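PDB 1VBK: THUMP domain-containing protein from Pyrococcus horikoshii, which is of unknown function but probably binds RNA through its THUMP domain, probably binds ATP, and resembles the ThiI family of thiamine-biosynthesis proteins. Local coordinates for residues 295-298 and 299-302; 267-270 and 271-275; 207-211 and 212-216; 23-26 and 27-31. All blocks are in the same frame, centred on the assembly; numbering follows the deposited sequence.

Interaction 1 (295-298 and 299-302)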
loop_
_atom_site.group_PDB
_atom_site.type_symbol
_atom_site.label_atom_id
_atom_site.label_comp_id
_atom_site.label_asym_id
_atom_site.label_seq_id
_atom_site.Cartn_x
_atom_site.Cartn_y
_atom_site.Cartn_z
ATOM N N GLU A 295 -23.287 -12.765 9.266
ATOM C CA GLU A 295 -23.800 -12.608 10.622
ATOM C C GLU A 295 -23.375 -13.751 11.546
ATOM O O GLU A 295 -22.868 -13.512 12.641
ATOM C CB GLU A 295 -25.329 -12.517 10.597
ATOM C CG GLU A 295 -25.886 -11.396 9.730
ATOM C CD GLU A 295 -25.464 -11.512 8.274
ATOM O OE1 GLU A 295 -25.620 -12.609 7.691
ATOM O OE2 GLU A 295 -24.980 -10.506 7.712
ATOM N N GLU A 296 -23.589 -14.989 11.107
ATOM C CA GLU A 296 -23.227 -16.153 11.918
ATOM C C GLU A 296 -21.734 -16.195 12.226
ATOM O O GLU A 296 -21.326 -16.618 13.307
ATOM C CB GLU A 296 -23.647 -17.446 11.216
ATOM C CG GLU A 296 -25.153 -17.613 11.081
ATOM C CD GLU A 296 -25.873 -17.485 12.411
ATOM O OE1 GLU A 296 -25.490 -18.195 13.367
ATOM O OE2 GLU A 296 -26.824 -16.677 12.498
ATOM N N TYR A 297 -20.921 -15.757 11.270
ATOM C CA TYR A 297 -19.477 -15.738 11.461
ATOM C C TYR A 297 -19.104 -14.754 12.560
ATOM O O TYR A 297 -18.360 -15.085 13.484
ATOM C CB TYR A 297 -18.770 -15.333 10.166
ATOM C CG TYR A 297 -17.309 -14.993 10.366
ATOM C CD1 TYR A 297 -16.396 -15.964 10.786
ATOM C CD2 TYR A 297 -16.841 -13.695 10.157
ATOM C CE1 TYR A 297 -15.051 -15.647 10.995
ATOM C CE2 TYR A 297 -15.503 -13.368 10.362
ATOM C CZ TYR A 297 -14.615 -14.347 10.780
ATOM O OH TYR A 297 -13.295 -14.023 10.981
ATOM N N ILE A 298 -19.621 -13.535 12.456
ATOM C CA ILE A 298 -19.329 -12.509 13.446
ATOM C C ILE A 298 -19.728 -12.970 14.844
ATOM O O ILE A 298 -19.017 -12.715 15.818
ATOM C CB ILE A 298 -20.056 -11.186 13.108
ATOM C CG1 ILE A 298 -19.542 -10.645 11.767
ATOM C CG2 ILE A 298 -19.835 -10.168 14.223
ATOM C CD1 ILE A 298 -20.191 -9.345 11.327
ATOM N N LYS A 299 -20.865 -13.651 14.940
ATOM C CA LYS A 299 -21.343 -14.155 16.225
ATOM C C LYS A 299 -20.344 -15.165 16.788
ATOM O O LYS A 299 -20.030 -15.145 17.978
ATOM C CB LYS A 299 -22.710 -14.831 16.061
ATOM C CG LYS A 299 -23.777 -13.958 15.414
ATOM C CD LYS A 299 -24.118 -12.743 16.263
ATOM C CE LYS A 299 -24.781 -13.144 17.570
ATOM N NZ LYS A 299 -25.177 -11.949 18.366
ATOM N N SER A 300 -19.841 -16.045 15.927
ATOM C CA SER A 300 -18.882 -17.059 16.359
ATOM C C SER A 300 -17.635 -16.393 16.937
ATOM O O SER A 300 -17.114 -16.821 17.966
ATOM C CB SER A 300 -18.496 -17.968 15.189
ATOM O OG SER A 300 -17.687 -17.285 14.243
ATOM N N VAL A 301 -17.160 -15.340 16.278
ATOM C CA VAL A 301 -15.983 -14.627 16.760
ATOM C C VAL A 301 -16.270 -14.018 18.121
ATOM O O VAL A 301 -15.493 -14.181 19.062
ATOM C CB VAL A 301 -15.563 -13.504 15.792
ATOM C CG1 VAL A 301 -14.406 -12.708 16.389
ATOM C CG2 VAL A 301 -15.161 -14.104 14.454
ATOM N N LYS A 302 -17.394 -13.318 18.227
ATOM C CA LYS A 302 -17.780 -12.693 19.486
ATOM C C LYS A 302 -17.883 -13.753 20.584
ATOM O O LYS A 302 -17.430 -13.546 21.710
ATOM C CB LYS A 302 -19.125 -11.973 19.323
ATOM C CG LYS A 302 -19.120 -10.905 18.234
ATOM C CD LYS A 302 -20.500 -10.295 18.023
ATOM C CE LYS A 302 -20.952 -9.495 19.229
ATOM N NZ LYS A 302 -22.299 -8.897 19.004
#
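The carbonyl oxygen of Y297 accepts a sound backbone bond from the following turn: V301 N reaches Y297 O at 3.1 Å, nearly along the C=O axis. S300 OG probably also bonds to Y297 O, though the modelled 2.4 Å is doubtful as a distance. S300 OG sits between its own N and carbonyl carbon (chi1 71°), which turns the hydroxyl back toward Y297 O. The backbone bonds K299 N to E295 O, S300 N to E296 O and K302 N to I298 O continue the helical i to i+4 pattern; the last, at 3.0 Å, is close to straight.

Apolar contacts run beside these bonds. V301 CG2 lies over one face of the Y297 ring, 4.0 Å from its centroid and offset toward the rim. This is a CH-pi contact. The nearest ring atom is Y297 CZ, 3.7 Å from V301 CG2. Y297 CG is anti to its N (chi1 167°), and this carries the ring along the helix to V301. The phenol end goes further: Y297 OH is hydrogen-bonded to K200. On another flank I298 CG2 touches K302 CD at 3.9 Å. The lysine chain crosses the isoleucine at a slant, with its methylenes doing the touching. K299 CG rests against E295 O.

Y297, V301 and K302 also meet L193, F196 and L197 of helix 189-200. The contact is i to i+4 packing and hydrogen bonding within the C-terminal alpha-helix 295-305, one side of which lies against helix 189-200.

Interaction 2 (267-270 and 271-275)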
loop_
_atom_site.group_PDB
_atom_site.type_symbol
_atom_site.label_atom_id
_atom_site.label_comp_id
_atom_site.label_asym_id
_atom_site.label_seq_id
_atom_site.Cartn_x
_atom_site.Cartn_y
_atom_site.Cartn_z
ATOM N N ASP A 267 -26.708 1.772 11.388
ATOM C CA ASP A 267 -26.301 3.177 11.443
ATOM C C ASP A 267 -26.506 3.912 10.120
ATOM O O ASP A 267 -26.268 5.116 10.028
ATOM C CB ASP A 267 -24.820 3.291 11.822
ATOM C CG ASP A 267 -24.427 2.365 12.955
ATOM O OD1 ASP A 267 -25.097 2.390 14.010
ATOM O OD2 ASP A 267 -23.436 1.617 12.789
ATOM N N LEU A 268 -26.949 3.194 9.097
ATOM C CA LEU A 268 -27.129 3.800 7.784
ATOM C C LEU A 268 -28.563 4.153 7.418
ATOM O O LEU A 268 -29.510 3.637 8.008
ATOM C CB LEU A 268 -26.562 2.859 6.717
ATOM C CG LEU A 268 -25.064 2.558 6.812
ATOM C CD1 LEU A 268 -24.718 1.356 5.952
ATOM C CD2 LEU A 268 -24.278 3.789 6.381
ATOM N N ASN A 269 -28.706 5.056 6.449
ATOM C CA ASN A 269 -30.019 5.435 5.943
ATOM C C ASN A 269 -30.144 4.698 4.609
ATOM O O ASN A 269 -29.199 4.022 4.188
ATOM C CB ASN A 269 -30.146 6.958 5.744
ATOM C CG ASN A 269 -28.982 7.561 4.970
ATOM O OD1 ASN A 269 -28.441 6.952 4.047
ATOM N ND2 ASN A 269 -28.606 8.782 5.339
ATOM N N SER A 270 -31.292 4.811 3.949
ATOM C CA SER A 270 -31.497 4.114 2.681
ATOM C C SER A 270 -30.496 4.529 1.603
ATOM O O SER A 270 -30.207 3.759 0.686
ATOM C CB SER A 270 -32.932 4.330 2.180
ATOM O OG SER A 270 -33.210 5.700 1.956
ATOM N N GLU A 271 -29.958 5.739 1.713
ATOM C CA GLU A 271 -28.991 6.216 0.729
ATOM C C GLU A 271 -27.546 5.920 1.113
ATOM O O GLU A 271 -26.627 6.216 0.349
ATOM C CB GLU A 271 -29.208 7.707 0.462
ATOM C CG GLU A 271 -30.412 7.977 -0.419
ATOM C CD GLU A 271 -30.246 7.373 -1.799
ATOM O OE1 GLU A 271 -29.427 7.904 -2.580
ATOM O OE2 GLU A 271 -30.922 6.362 -2.100
ATOM N N VAL A 272 -27.357 5.315 2.283
ATOM C CA VAL A 272 -26.025 4.995 2.794
ATOM C C VAL A 272 -25.088 6.167 2.517
ATOM O O VAL A 272 -23.973 5.998 2.029
ATOM C CB VAL A 272 -25.430 3.686 2.206
ATOM C CG1 VAL A 272 -26.297 2.508 2.609
ATOM C CG2 VAL A 272 -25.324 3.769 0.695
ATOM N N SER A 273 -25.566 7.362 2.845
ATOM C CA SER A 273 -24.808 8.585 2.638
ATOM C C SER A 273 -23.432 8.509 3.294
ATOM O O SER A 273 -22.449 9.004 2.745
ATOM C CB SER A 273 -25.589 9.777 3.192
ATOM O OG SER A 273 -25.891 9.579 4.559
ATOM N N GLU A 274 -23.353 7.887 4.466
ATOM C CA GLU A 274 -22.067 7.779 5.137
ATOM C C GLU A 274 -21.095 6.970 4.285
ATOM O O GLU A 274 -19.899 7.245 4.278
ATOM C CB GLU A 274 -22.223 7.148 6.524
ATOM C CG GLU A 274 -20.893 6.828 7.196
ATOM C CD GLU A 274 -20.974 6.840 8.709
ATOM O OE1 GLU A 274 -22.062 6.558 9.253
ATOM O OE2 GLU A 274 -19.941 7.121 9.355
ATOM N N ILE A 275 -21.609 5.983 3.558
ATOM C CA ILE A 275 -20.761 5.164 2.700
ATOM C C ILE A 275 -20.283 5.961 1.483
ATOM O O ILE A 275 -19.106 5.911 1.120
ATOM C CB ILE A 275 -21.506 3.885 2.228
ATOM C CG1 ILE A 275 -21.709 2.941 3.416
ATOM C CG2 ILE A 275 -20.714 3.185 1.131
ATOM C CD1 ILE A 275 -22.538 1.714 3.094
HETATM O O HOH W 1 -23.588 6.102 11.820
HETATM O O HOH W 2 -25.686 6.682 5.972
HETATM O O HOH W 3 -33.207 4.958 -0.913
HETATM O O HOH W 4 -31.929 8.008 2.581
#
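N269 and S273 grip each other across a type I beta turn, N269 to V272, that leads into helix 273-281. The amide of N269 is used at both ends. Its OD1 accepts S273 N at 3.1 Å, with the donor tilted a little from the carbonyl plane. Its ND2 gives a hydrogen to S273 OG at 2.9 Å, so the serine's backbone and side chain both hold one amide. That pair of bonds fixes the rotation of the asparagine group. N269 CG sits between its own N and carbonyl carbon (chi1 49°), which folds the amide over the turn. The turn closes with V272 N to N269 O at 2.9 Å; this donor stands well above the carbonyl plane. V272 is at the N-cap position of the helix.

Next to the turn, L268 makes the apolar contacts. Its CD1 meets I275 CD1 at 3.6 Å and V272 CG1 at 3.9 Å, and its CD2 lies on E274 CB. L268 crosses I275 at about a right angle. L263, earlier in the same loop, packs on L268, E274 and I275.

Farther out, E274 OE2 forms a salt bridge with K261. Waters link the two segments further. One donates to E271 OE2 and is also bonded to S270 OG. A second accepts E274 N, with a weak link to N269 N. A third donates to E274 OE1 at 3.0 Å and makes a weak bond to D267 O.

Interaction 3 (207-211 and 212-216)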
loop_
_atom_site.group_PDB
_atom_site.type_symbol
_atom_site.label_atom_id
_atom_site.label_comp_id
_atom_site.label_asym_id
_atom_site.label_seq_id
_atom_site.Cartn_x
_atom_site.Cartn_y
_atom_site.Cartn_z
ATOM N N PRO A 207 -4.094 1.655 14.479
ATOM C CA PRO A 207 -5.288 2.223 15.107
ATOM C C PRO A 207 -5.203 3.742 15.181
ATOM O O PRO A 207 -4.166 4.297 15.550
ATOM C CB PRO A 207 -5.290 1.567 16.486
ATOM C CG PRO A 207 -3.823 1.458 16.786
ATOM C CD PRO A 207 -3.257 0.953 15.470
ATOM N N VAL A 208 -6.296 4.408 14.824
ATOM C CA VAL A 208 -6.330 5.864 14.847
ATOM C C VAL A 208 -7.521 6.380 15.631
ATOM O O VAL A 208 -8.655 5.941 15.424
ATOM C CB VAL A 208 -6.407 6.459 13.416
ATOM C CG1 VAL A 208 -6.528 7.988 13.487
ATOM C CG2 VAL A 208 -5.170 6.072 12.621
ATOM N N TYR A 209 -7.249 7.302 16.544
ATOM C CA TYR A 209 -8.294 7.921 17.340
ATOM C C TYR A 209 -8.443 9.352 16.839
ATOM O O TYR A 209 -7.499 10.135 16.906
ATOM C CB TYR A 209 -7.916 7.952 18.819
ATOM C CG TYR A 209 -8.879 8.762 19.658
ATOM C CD1 TYR A 209 -10.155 8.285 19.945
ATOM C CD2 TYR A 209 -8.517 10.015 20.156
ATOM C CE1 TYR A 209 -11.048 9.032 20.711
ATOM C CE2 TYR A 209 -9.405 10.771 20.921
ATOM C CZ TYR A 209 -10.666 10.271 21.195
ATOM O OH TYR A 209 -11.543 11.005 21.963
ATOM N N ILE A 210 -9.621 9.685 16.326
ATOM C CA ILE A 210 -9.870 11.033 15.833
ATOM C C ILE A 210 -10.582 11.808 16.936
ATOM O O ILE A 210 -11.787 11.679 17.128
ATOM C CB ILE A 210 -10.742 11.011 14.556
ATOM C CG1 ILE A 210 -10.046 10.187 13.471
ATOM C CG2 ILE A 210 -10.959 12.433 14.042
ATOM C CD1 ILE A 210 -10.867 10.010 12.211
ATOM N N GLY A 211 -9.818 12.601 17.675
ATOM C CA GLY A 211 -10.400 13.369 18.755
ATOM C C GLY A 211 -9.350 14.094 19.568
ATOM O O GLY A 211 -8.231 14.312 19.102
ATOM N N LYS A 212 -9.713 14.457 20.795
ATOM C CA LYS A 212 -8.812 15.173 21.685
ATOM C C LYS A 212 -8.465 14.318 22.897
ATOM O O LYS A 212 -8.912 13.179 23.008
ATOM C CB LYS A 212 -9.477 16.471 22.147
ATOM C CG LYS A 212 -10.099 17.274 21.016
ATOM C CD LYS A 212 -9.075 17.570 19.926
ATOM C CE LYS A 212 -9.699 18.317 18.760
ATOM N NZ LYS A 212 -8.695 18.596 17.698
ATOM N N ASP A 213 -7.664 14.877 23.800
ATOM C CA ASP A 213 -7.274 14.184 25.022
ATOM C C ASP A 213 -8.425 14.257 26.023
ATOM O O ASP A 213 -8.348 14.989 27.009
ATOM C CB ASP A 213 -6.028 14.839 25.624
ATOM C CG ASP A 213 -4.792 13.969 25.498
ATOM O OD1 ASP A 213 -4.718 12.933 26.197
ATOM O OD2 ASP A 213 -3.897 14.319 24.697
ATOM N N ASP A 214 -9.488 13.503 25.761
ATOM C CA ASP A 214 -10.658 13.492 26.637
ATOM C C ASP A 214 -10.808 12.161 27.369
ATOM O O ASP A 214 -9.881 11.350 27.405
ATOM C CB ASP A 214 -11.930 13.766 25.827
ATOM C CG ASP A 214 -12.242 12.659 24.837
ATOM O OD1 ASP A 214 -13.310 12.718 24.187
ATOM O OD2 ASP A 214 -11.420 11.729 24.704
ATOM N N LYS A 215 -11.985 11.944 27.949
ATOM C CA LYS A 215 -12.263 10.714 28.678
ATOM C C LYS A 215 -12.554 9.555 27.742
ATOM O O LYS A 215 -12.344 8.396 28.102
ATOM C CB LYS A 215 -13.442 10.908 29.638
ATOM C CG LYS A 215 -13.025 11.150 31.083
ATOM C CD LYS A 215 -12.048 12.314 31.193
ATOM C CE LYS A 215 -11.621 12.549 32.633
ATOM N NZ LYS A 215 -10.718 13.729 32.752
ATOM N N ASN A 216 -13.043 9.857 26.542
ATOM C CA ASN A 216 -13.327 8.793 25.592
ATOM C C ASN A 216 -12.010 8.249 25.056
ATOM O O ASN A 216 -11.948 7.113 24.583
ATOM C CB ASN A 216 -14.196 9.289 24.435
ATOM C CG ASN A 216 -14.590 8.165 23.487
ATOM O OD1 ASN A 216 -14.598 8.343 22.266
ATOM N ND2 ASN A 216 -14.914 7.005 24.041
#
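The ring of Y209 points from the end of strand 204-210 toward the start of the next helix, and its hydroxyl meets the carboxylate of D214. Y209 OH lies 2.8 Å from D214 OD2 in a weak and not fully settled hydrogen bond. The two groups are skewed, with ring and carboxylate planes 49° apart. D214 CG sits between its own N and carbonyl carbon (chi1 66°), which swings the carboxylate back over the helix start. There D214 OD2 also accepts L217 N, so this oxygen caps the helix N terminus and may also take the phenol proton.

Two more groups meet the ring at its edge. K212 O comes near the ring plane, 3.2 Å from Y209 CE2. N216 OD1 lies in plane on another part of the rim, 3.9 Å from Y209 CE1, while its amide is turned 65° from the ring. K212 O also accepts D214 N in a weak 2.8 Å bond, which closes an inverse gamma turn centred on D213. K212 NZ bonds to E242 O.

A leucine in place of Y209 would probably leave D214 OD2 without its phenol partner and open a gap beside K212 O. Farther along the helix, L217 and V220 pack on Y209. This is a strand-to-helix junction with an N-capping aspartate, in the beta-alpha-beta unit 204-241 of the parallel sheet, within the region that matches the ThiI family of the HUP clan.

Interaction 4 (23-26 and 27-31)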
loop_
_atom_site.group_PDB
_atom_site.type_symbol
_atom_site.label_atom_id
_atom_site.label_comp_id
_atom_site.label_asym_id
_atom_site.label_seq_id
_atom_site.Cartn_x
_atom_site.Cartn_y
_atom_site.Cartn_z
ATOM N N GLU A 23 5.190 -17.920 5.264
ATOM C CA GLU A 23 5.910 -18.523 6.379
ATOM C C GLU A 23 6.875 -17.559 7.077
ATOM O O GLU A 23 6.965 -17.549 8.304
ATOM C CB GLU A 23 6.655 -19.777 5.897
ATOM C CG GLU A 23 5.710 -20.845 5.338
ATOM C CD GLU A 23 6.428 -22.043 4.742
ATOM O OE1 GLU A 23 7.429 -21.845 4.022
ATOM O OE2 GLU A 23 5.981 -23.187 4.981
ATOM N N LYS A 24 7.595 -16.750 6.306
ATOM C CA LYS A 24 8.529 -15.799 6.904
ATOM C C LYS A 24 7.811 -14.758 7.750
ATOM O O LYS A 24 8.278 -14.395 8.832
ATOM C CB LYS A 24 9.346 -15.102 5.817
ATOM C CG LYS A 24 10.365 -16.019 5.170
ATOM C CD LYS A 24 11.156 -15.314 4.093
ATOM C CE LYS A 24 12.216 -16.242 3.528
ATOM N NZ LYS A 24 12.981 -15.578 2.448
ATOM N N ILE A 25 6.674 -14.282 7.257
ATOM C CA ILE A 25 5.888 -13.278 7.969
ATOM C C ILE A 25 5.287 -13.890 9.238
ATOM O O ILE A 25 5.258 -13.258 10.298
ATOM C CB ILE A 25 4.776 -12.717 7.049
ATOM C CG1 ILE A 25 5.409 -11.955 5.879
ATOM C CG2 ILE A 25 3.856 -11.804 7.832
ATOM C CD1 ILE A 25 4.409 -11.481 4.822
ATOM N N LEU A 26 4.825 -15.133 9.137
ATOM C CA LEU A 26 4.256 -15.809 10.303
ATOM C C LEU A 26 5.329 -16.051 11.371
ATOM O O LEU A 26 5.076 -15.865 12.562
ATOM C CB LEU A 26 3.607 -17.134 9.891
ATOM C CG LEU A 26 3.016 -18.012 11.005
ATOM C CD1 LEU A 26 2.066 -17.201 11.880
ATOM C CD2 LEU A 26 2.284 -19.193 10.370
ATOM N N MET A 27 6.529 -16.456 10.958
ATOM C CA MET A 27 7.597 -16.682 11.932
ATOM C C MET A 27 7.980 -15.366 12.594
ATOM O O MET A 27 8.342 -15.339 13.769
ATOM C CB MET A 27 8.834 -17.304 11.273
ATOM C CG MET A 27 8.638 -18.750 10.863
ATOM S SD MET A 27 10.175 -19.551 10.406
ATOM C CE MET A 27 10.320 -18.998 8.689
ATOM N N ASN A 28 7.909 -14.280 11.828
ATOM C CA ASN A 28 8.230 -12.951 12.348
ATOM C C ASN A 28 7.259 -12.598 13.469
ATOM O O ASN A 28 7.661 -12.139 14.535
ATOM C CB ASN A 28 8.114 -11.899 11.244
ATOM C CG ASN A 28 8.274 -10.485 11.773
ATOM O OD1 ASN A 28 9.385 -10.034 12.041
ATOM N ND2 ASN A 28 7.159 -9.788 11.945
ATOM N N ASN A 29 5.973 -12.816 13.216
ATOM C CA ASN A 29 4.942 -12.517 14.195
ATOM C C ASN A 29 5.046 -13.417 15.426
ATOM O O ASN A 29 4.770 -12.987 16.545
ATOM C CB ASN A 29 3.562 -12.641 13.540
ATOM C CG ASN A 29 3.403 -11.704 12.348
ATOM O OD1 ASN A 29 4.185 -10.759 12.184
ATOM N ND2 ASN A 29 2.389 -11.949 11.519
ATOM N N ILE A 30 5.462 -14.663 15.218
ATOM C CA ILE A 30 5.623 -15.609 16.317
ATOM C C ILE A 30 6.779 -15.142 17.206
ATOM O O ILE A 30 6.685 -15.178 18.434
ATOM C CB ILE A 30 5.892 -17.036 15.769
ATOM C CG1 ILE A 30 4.587 -17.599 15.181
ATOM C CG2 ILE A 30 6.452 -17.942 16.872
ATOM C CD1 ILE A 30 4.740 -18.910 14.443
ATOM N N ARG A 31 7.869 -14.698 16.585
ATOM C CA ARG A 31 9.016 -14.206 17.345
ATOM C C ARG A 31 8.609 -12.984 18.173
ATOM O O ARG A 31 8.929 -12.889 19.359
ATOM C CB ARG A 31 10.160 -13.815 16.408
ATOM C CG ARG A 31 11.365 -13.225 17.132
ATOM C CD ARG A 31 12.406 -12.711 16.151
ATOM N NE ARG A 31 11.837 -11.726 15.235
ATOM C CZ ARG A 31 11.438 -10.510 15.591
ATOM N NH1 ARG A 31 11.545 -10.110 16.853
ATOM N NH2 ARG A 31 10.917 -9.695 14.683
#
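N29 N donates to I25 O at 3.0 Å, and the N29 side chain lies beside I25, pointing the same way. N29 CG is 3.2 Å from I25 O. N29 is buried, and both ends of its amide have partners. N29 ND2 is hydrogen-bonded to I176 O. N29 OD1 accepts N28 ND2 at 3.1 Å, with the acceptor in the amide plane of N28. The other end of that amide is held too: R31 NH2 donates to N28 OD1 at 3.1 Å, from above the carbonyl plane. A relay of side chains thus runs R31, N28, N29. An alanine at N29 would probably cost I176 O this donor and leave N28 ND2 without this acceptor.

All this lies on helix 19-36 of the ferredoxin-like domain, which packs on strands 43-47 and 50-54. The backbone bonds M27 N to E23 O, N28 N to K24 O and I30 N to L26 O complete the turns. L26 and I30 both touch I51; between them, L26 CG meets I30 CD1 at 3.9 Å. M27 CG lies 3.3 Å from E23 O. The E23 carboxylate finds partners outside: its OE2 pairs with R19 and Y8. N28 also packs on R252 of the second subunit.

Overall arrangement
From the N terminus the contacts come in the order 4, 3, 2, 1. None nests in or crosses another. Each is local, so none closes a long loop. Interaction 4 knits turns of helix 19-36 in the ferredoxin-like domain. Interaction 3 closes the short link from strand 204-210 to helix 215-228 in the parallel-sheet domain. Interaction 2 follows on the loop into helix 273-281, its centre about 24 Å from that of interaction 3. Interaction 1 lies in helix 295-305, which packs on helix 189-200; its centre is about 23 Å from the centre of interaction 2. Interactions 2 and 4 have centres about 40 Å apart. No two of the four touch.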